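Local structure of xylose isomerase domain protein TIM barrel (Planctomyces limnophilus, 3TVA) at residues V15-D20 with E28-L33; T68-G73 with S108-W113; R260-P263 with V267-K270. The protein probably works as an isomerase of the xylose isomerase-like TIM barrel family and binds a magnesium ion. All coordinates share one frame; numbering follows the deposited sequence.

Interaction 1. Residues V15-D20 with E28-L33; sequences VFTSVD and EVAQDL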
# COMPACT_ATOMS: atom_id res chain seq x y z
N VAL A 15 0.63 -1.05 11.62
CA VAL A 15 -0.55 -0.31 11.21
C VAL A 15 -0.12 0.77 10.23
O VAL A 15 1.03 1.22 10.23
CB VAL A 15 -1.32 0.32 12.40
CG1 VAL A 15 -1.75 -0.77 13.40
CG2 VAL A 15 -0.47 1.38 13.09
N PHE A 16 -1.05 1.16 9.37
CA PHE A 16 -0.77 2.17 8.38
C PHE A 16 -1.07 3.51 9.05
O PHE A 16 -2.17 3.73 9.54
CB PHE A 16 -1.63 1.93 7.12
CG PHE A 16 -1.30 2.85 5.99
CD1 PHE A 16 -0.46 2.45 4.97
CD2 PHE A 16 -1.83 4.14 5.96
CE1 PHE A 16 -0.15 3.30 3.92
CE2 PHE A 16 -1.52 5.00 4.91
CZ PHE A 16 -0.68 4.57 3.89
N THR A 17 -0.08 4.40 9.07
CA THR A 17 -0.20 5.66 9.80
C THR A 17 -0.03 6.87 8.89
O THR A 17 0.39 6.75 7.74
CB THR A 17 0.86 5.76 10.91
OG1 THR A 17 2.17 5.72 10.33
CG2 THR A 17 0.70 4.62 11.90
N SER A 18 -0.42 8.03 9.42
CA SER A 18 -0.24 9.31 8.73
C SER A 18 0.40 10.28 9.70
O SER A 18 0.07 10.27 10.88
CB SER A 18 -1.59 9.90 8.29
OG SER A 18 -2.10 9.26 7.13
N VAL A 19 1.36 11.08 9.24
CA VAL A 19 1.79 12.27 10.00
C VAL A 19 0.76 13.40 9.93
O VAL A 19 0.27 13.90 10.96
CB VAL A 19 3.13 12.81 9.48
CG1 VAL A 19 3.55 14.05 10.28
CG2 VAL A 19 4.19 11.72 9.54
N ASP A 20 0.44 13.82 8.71
CA ASP A 20 -0.68 14.72 8.44
C ASP A 20 -1.54 14.20 7.28
O ASP A 20 -2.69 13.81 7.47
CB ASP A 20 -0.21 16.17 8.21
CG ASP A 20 1.05 16.26 7.35
OD1 ASP A 20 1.89 17.15 7.61
OD2 ASP A 20 1.20 15.45 6.41
N GLU A 28 0.86 8.12 17.50
CA GLU A 28 0.53 7.96 18.92
C GLU A 28 -0.41 6.77 19.14
O GLU A 28 -0.36 6.10 20.18
CB GLU A 28 -0.06 9.25 19.46
CG GLU A 28 0.95 10.39 19.55
CD GLU A 28 1.23 11.10 18.22
OE1 GLU A 28 0.59 10.77 17.20
OE2 GLU A 28 2.11 11.99 18.21
N VAL A 29 -1.25 6.49 18.15
CA VAL A 29 -2.18 5.37 18.23
C VAL A 29 -1.42 4.04 18.05
O VAL A 29 -1.64 3.07 18.79
CB VAL A 29 -3.31 5.52 17.18
CG1 VAL A 29 -4.13 4.25 17.07
CG2 VAL A 29 -4.20 6.73 17.52
N ALA A 30 -0.50 4.01 17.08
CA ALA A 30 0.37 2.85 16.89
C ALA A 30 1.12 2.52 18.19
O ALA A 30 1.30 1.35 18.53
CB ALA A 30 1.34 3.11 15.77
N GLN A 31 1.52 3.57 18.90
CA GLN A 31 2.23 3.45 20.18
C GLN A 31 1.37 2.81 21.26
O GLN A 31 1.83 1.89 21.96
CB GLN A 31 2.64 4.83 20.67
CG GLN A 31 3.97 5.32 20.20
CD GLN A 31 4.42 6.55 20.97
OE1 GLN A 31 5.08 6.43 22.02
NE2 GLN A 31 4.06 7.72 20.48
N ASP A 32 0.16 3.33 21.41
CA ASP A 32 -0.82 2.82 22.36
C ASP A 32 -1.05 1.32 22.14
O ASP A 32 -1.07 0.54 23.08
CB ASP A 32 -2.15 3.58 22.25
CG ASP A 32 -2.01 5.08 22.56
OD1 ASP A 32 -1.09 5.46 23.31
OD2 ASP A 32 -2.84 5.87 22.07
N LEU A 33 -1.19 0.93 20.87
CA LEU A 33 -1.41 -0.48 20.50
C LEU A 33 -0.14 -1.33 20.60
O LEU A 33 -0.20 -2.56 20.51
CB LEU A 33 -1.97 -0.56 19.07
CG LEU A 33 -3.32 0.11 18.86
CD1 LEU A 33 -3.71 0.06 17.38
CD2 LEU A 33 -4.36 -0.56 19.75
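Val15 makes the main touch of this contact: its CG2 methyl packs against Ala30 CB at 3.7 Å. Chi1 of -58° sets CG1 anti to the carbonyl carbon and leaves CG2 between the backbone N and the carbonyl carbon, turned to the helix. The same methyl lies 4.2 Å from Ala30 CA. The other branch of Val15 reaches toward the residue that follows Asp32: CG1 approaches Leu33 CD1 to 4.5 Å, near enough to shield part of Leu33 but too far for firm packing. Phe16 is directed to the inner side of the strand, where its ring meets the metal ligand His211 nearly at right angles and its side chain also touches Glu259. Thr17 brings the strand back to the helix. Its CG2 lies 4.2 Å from Ala30 CB, beside the Val15 methyl on the strand-facing side, while OG1 is hydrogen-bonded to Gln39 O on the next strand. Because Thr17 was modelled in two conformers, its share of the contact is less certain than that of Val15. Ala30 therefore meets both outward-facing residues of the strand with one methyl, and it also touches Val38 of strand 37-41. This is the first beta-alpha-beta unit of the TIM barrel, with helix 27-32 lying against the outside of strand 13-18. The 6.6 Å between Val15 CA and Ala30 CA shows how closely the helix backbone comes to the strand where its residue has no more than a methyl. Chemically the meeting is wholly apolar. It is directed by fit and by burial of carbon, and the hydroxyl of Thr17 is hydrogen-bonded to the neighbouring strand, not to the helix.

Interaction 2. Residues T68-G73 with S108-W113; sequences TVIFGG and SDFASW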
# COMPACT_ATOMS: atom_id res chain seq x y z
N THR A 68 8.53 0.75 7.80
CA THR A 68 8.78 -0.18 6.70
C THR A 68 8.58 0.34 5.27
O THR A 68 9.30 -0.03 4.36
CB THR A 68 8.06 -1.51 6.94
OG1 THR A 68 6.65 -1.29 6.97
CG2 THR A 68 8.51 -2.11 8.29
N VAL A 69 7.56 1.17 5.07
CA VAL A 69 7.27 1.74 3.76
C VAL A 69 6.71 3.15 3.95
O VAL A 69 5.95 3.40 4.88
CB VAL A 69 6.20 0.92 2.95
CG1 VAL A 69 6.03 1.50 1.56
CG2 VAL A 69 6.54 -0.59 2.86
N ILE A 70 7.10 4.07 3.07
CA ILE A 70 6.47 5.38 3.04
C ILE A 70 5.65 5.55 1.75
O ILE A 70 6.18 5.41 0.66
CB ILE A 70 7.51 6.52 3.22
CG1 ILE A 70 8.09 6.45 4.64
CG2 ILE A 70 6.85 7.87 2.93
CD1 ILE A 70 9.27 7.35 4.92
N PHE A 71 4.36 5.83 1.89
CA PHE A 71 3.45 5.82 0.75
C PHE A 71 3.24 7.20 0.15
O PHE A 71 3.07 8.17 0.87
CB PHE A 71 2.09 5.22 1.16
CG PHE A 71 1.86 3.83 0.62
CD1 PHE A 71 2.33 2.72 1.30
CD2 PHE A 71 1.18 3.64 -0.57
CE1 PHE A 71 2.13 1.45 0.80
CE2 PHE A 71 0.98 2.37 -1.08
CZ PHE A 71 1.45 1.27 -0.39
N GLY A 72 3.26 7.28 -1.17
CA GLY A 72 2.89 8.52 -1.84
C GLY A 72 1.38 8.71 -1.90
O GLY A 72 0.61 7.76 -1.88
N GLY A 73 0.97 9.97 -1.96
CA GLY A 73 -0.41 10.36 -2.19
C GLY A 73 -0.30 11.81 -2.61
O GLY A 73 0.66 12.48 -2.24
N SER A 108 10.82 9.92 -1.99
CA SER A 108 12.02 9.06 -1.95
C SER A 108 13.17 9.71 -1.17
O SER A 108 13.80 9.05 -0.34
CB SER A 108 12.46 8.71 -3.38
OG SER A 108 13.68 7.97 -3.38
N ASP A 109 13.43 11.00 -1.41
CA ASP A 109 14.42 11.74 -0.62
C ASP A 109 14.07 11.73 0.88
O ASP A 109 14.92 11.47 1.73
CB ASP A 109 14.53 13.21 -1.11
CG ASP A 109 15.04 13.31 -2.54
OD1 ASP A 109 15.61 12.32 -3.06
OD2 ASP A 109 14.86 14.39 -3.16
N PHE A 110 12.81 12.01 1.21
CA PHE A 110 12.35 11.99 2.60
C PHE A 110 12.53 10.62 3.25
O PHE A 110 13.02 10.51 4.39
CB PHE A 110 10.88 12.42 2.65
CG PHE A 110 10.28 12.41 4.03
CD1 PHE A 110 9.58 11.31 4.50
CD2 PHE A 110 10.38 13.53 4.86
CE1 PHE A 110 9.00 11.30 5.77
CE2 PHE A 110 9.81 13.53 6.13
CZ PHE A 110 9.13 12.41 6.59
N ALA A 111 12.13 9.56 2.53
CA ALA A 111 12.29 8.19 3.03
C ALA A 111 13.77 7.85 3.30
O ALA A 111 14.11 7.16 4.26
CB ALA A 111 11.69 7.18 2.05
N SER A 112 14.66 8.33 2.43
CA SER A 112 16.09 8.14 2.62
C SER A 112 16.62 8.83 3.90
O SER A 112 17.39 8.24 4.66
CB SER A 112 16.86 8.64 1.40
OG SER A 112 18.24 8.46 1.57
N TRP A 113 16.20 10.06 4.15
CA TRP A 113 16.56 10.76 5.38
C TRP A 113 15.99 10.07 6.63
O TRP A 113 16.62 10.03 7.68
CB TRP A 113 16.07 12.21 5.31
CG TRP A 113 16.72 13.03 4.24
CD1 TRP A 113 18.03 12.99 3.86
CD2 TRP A 113 16.08 14.03 3.42
NE1 TRP A 113 18.26 13.91 2.85
CE2 TRP A 113 17.08 14.55 2.56
CE3 TRP A 113 14.78 14.54 3.33
CZ2 TRP A 113 16.81 15.56 1.62
CZ3 TRP A 113 14.51 15.54 2.39
CH2 TRP A 113 15.52 16.04 1.55
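Asp109 OD1, one residue before the Phe110 that meets Ile70, is gripped by two hydrogen bonds, from His147 NE2 and His151 NE2. They tie the outer side of helix 97-114 to helix 132-149 and the loop after it. The inner side of the helix is apolar, and there Ile70 supplies the whole strand side of the contact. Its CG1 stands anti to the carbonyl carbon, chi1 -67°, and the chain is extended beyond it, so that CD1 projects straight out from the strand. That methyl comes 3.7 Å from Ala111 CA and lies 3.8 Å from Ala111 CB. Phe110 receives it at the ring edge, near the ring plane, with CD1 and CE1 of the ring each 4.0 Å from Ile70 CD1; the ring face is not what Ile70 touches. Phe110 also packs on Ala53 of the neighbouring helix 50-62. The backbones approach to 6.5 Å between Ile70 CA and Ala111 CA. Strand 66-71 pairs in parallel with strand 118-121, so helix 97-114 belongs to the beta-alpha-beta crossover joining these two barrel strands. With a single methyl set in the corner formed by an alanine and a ring edge, the contact depends on close carbon-to-carbon fit, and the hydrogen bonds of Ser108 and Asp109 are made away from Ile70.

Interaction 3. Residues R260-P263 with V267-K270; sequences REIP and VQQK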
# COMPACT_ATOMS: atom_id res chain seq x y z
N ARG A 260 -7.05 0.30 7.91
CA ARG A 260 -8.50 0.48 7.97
C ARG A 260 -8.79 1.94 7.70
O ARG A 260 -8.51 2.80 8.56
CB ARG A 260 -9.00 0.10 9.36
CG ARG A 260 -10.49 0.26 9.56
CD ARG A 260 -11.25 -1.01 9.20
NE ARG A 260 -12.68 -0.84 9.42
CZ ARG A 260 -13.53 -0.38 8.50
NH1 ARG A 260 -13.09 -0.05 7.28
NH2 ARG A 260 -14.82 -0.25 8.80
N GLU A 261 -9.41 2.26 6.57
CA GLU A 261 -9.46 3.68 6.32
C GLU A 261 -10.83 4.19 6.67
O GLU A 261 -11.71 4.28 5.82
CB GLU A 261 -9.21 3.90 4.83
CG GLU A 261 -8.15 2.98 4.22
CD GLU A 261 -7.93 3.23 2.73
OE1 GLU A 261 -8.55 2.52 1.91
OE2 GLU A 261 -7.13 4.13 2.38
N ILE A 262 -10.94 4.69 7.89
CA ILE A 262 -12.07 5.48 8.32
C ILE A 262 -11.52 6.52 9.29
O ILE A 262 -11.94 6.57 10.45
CB ILE A 262 -13.16 4.60 8.99
CG1 ILE A 262 -12.55 3.64 10.02
CG2 ILE A 262 -13.90 3.77 7.94
CD1 ILE A 262 -13.58 2.83 10.79
N PRO A 263 -10.61 7.40 8.81
CA PRO A 263 -10.03 8.38 9.73
C PRO A 263 -11.07 9.39 10.21
O PRO A 263 -10.80 10.14 11.15
CB PRO A 263 -8.96 9.07 8.88
CG PRO A 263 -9.40 8.85 7.46
CD PRO A 263 -9.99 7.48 7.47
N VAL A 267 -12.18 6.91 16.70
CA VAL A 267 -12.51 5.94 17.75
C VAL A 267 -12.79 4.55 17.18
O VAL A 267 -12.20 3.56 17.63
CB VAL A 267 -13.70 6.41 18.61
CG1 VAL A 267 -14.17 5.31 19.55
CG2 VAL A 267 -13.33 7.68 19.39
N GLN A 268 -13.68 4.46 16.19
CA GLN A 268 -13.98 3.19 15.54
C GLN A 268 -12.78 2.64 14.73
O GLN A 268 -12.57 1.43 14.65
CB GLN A 268 -15.20 3.32 14.62
CG GLN A 268 -15.72 1.98 14.12
CD GLN A 268 -16.24 1.11 15.25
OE1 GLN A 268 -16.89 1.60 16.18
NE2 GLN A 268 -15.94 -0.19 15.20
N GLN A 269 -12.03 3.54 14.12
CA GLN A 269 -10.84 3.14 13.39
C GLN A 269 -9.86 2.46 14.35
O GLN A 269 -9.27 1.43 14.01
CB GLN A 269 -10.18 4.35 12.71
CG GLN A 269 -8.98 4.02 11.84
CD GLN A 269 -8.37 5.26 11.20
OE1 GLN A 269 -8.38 6.34 11.79
NE2 GLN A 269 -7.85 5.11 9.98
N LYS A 270 -9.69 3.02 15.55
CA LYS A 270 -8.80 2.40 16.53
C LYS A 270 -9.34 1.06 17.03
O LYS A 270 -8.58 0.09 17.15
CB LYS A 270 -8.48 3.34 17.71
CG LYS A 270 -7.39 2.80 18.63
CD LYS A 270 -7.25 3.61 19.91
CE LYS A 270 -6.14 3.07 20.80
NZ LYS A 270 -5.94 3.93 22.00
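Gln269 reaches from the helix into the loop and gives its NE2 to Arg260 O in a 2.8 Å hydrogen bond. The N-H...O angle is 158°, the donor arrives nearly in line with the carbonyl, and the oxygen lies close to the amide plane of Gln269. The glutamine gets there as a straight arm: CG is anti to the backbone N (chi1 -176°) and the chain stays extended beyond it. NE2 is also hydrogen-bonded to Leu23 O, so one amide group ties together two loops. On its other side OE1 comes to 3.3 Å from Pro263 CA. Ile262 runs past Gln269 in the opposite sense. Its CG1, placed between the backbone N and the carbonyl carbon at chi1 48°, touches Gln269 CB at 3.7 Å, and the extended chain carries CD1 on to Gln269 N, also at 3.7 Å. CD1 further meets Gln268 CG at 4.0 Å. The same methyl lies over the rim of one face of the Arg260 guanidinium, 3.7 Å above its plane. That guanidinium is held by salt bridges from NE to Asp272 and from NH1 to Glu230, and Asp272 also takes a hydrogen bond from Gln268 NE2. With an alanine here in place of Gln269, the carbonyl oxygens of Arg260 and Leu23 would probably lose their shared amide donor, and the loop would be less firmly tied to the helix. The contact spans the short loop from strand 256-258, which is followed directly by the metal ligand Glu259, into the long helix 266-287, whose first turns are thereby drawn against the loop at the metal-binding end of the barrel, next to Glu259, and the loop carrying Leu23.

Along the chain the three contacts come in series, and none nests within or crosses another. Interaction 1 closes the short loop between the first barrel strand and helix 27-32; interaction 2 closes a much longer excursion, from strand 66-71 out to helix 97-114; interaction 3 closes the short loop into the last helix, 266-287. Strand 13-18 lies beside strand 256-258 in the curled sheet, so the first and last contacts are neighbours, and they touch where Val29 CG1 packs on Lys270 CG at 3.9 Å. Interactions 1 and 2 meet inside the barrel, through the rings of Phe16 and Phe71. Interactions 2 and 3 do not touch.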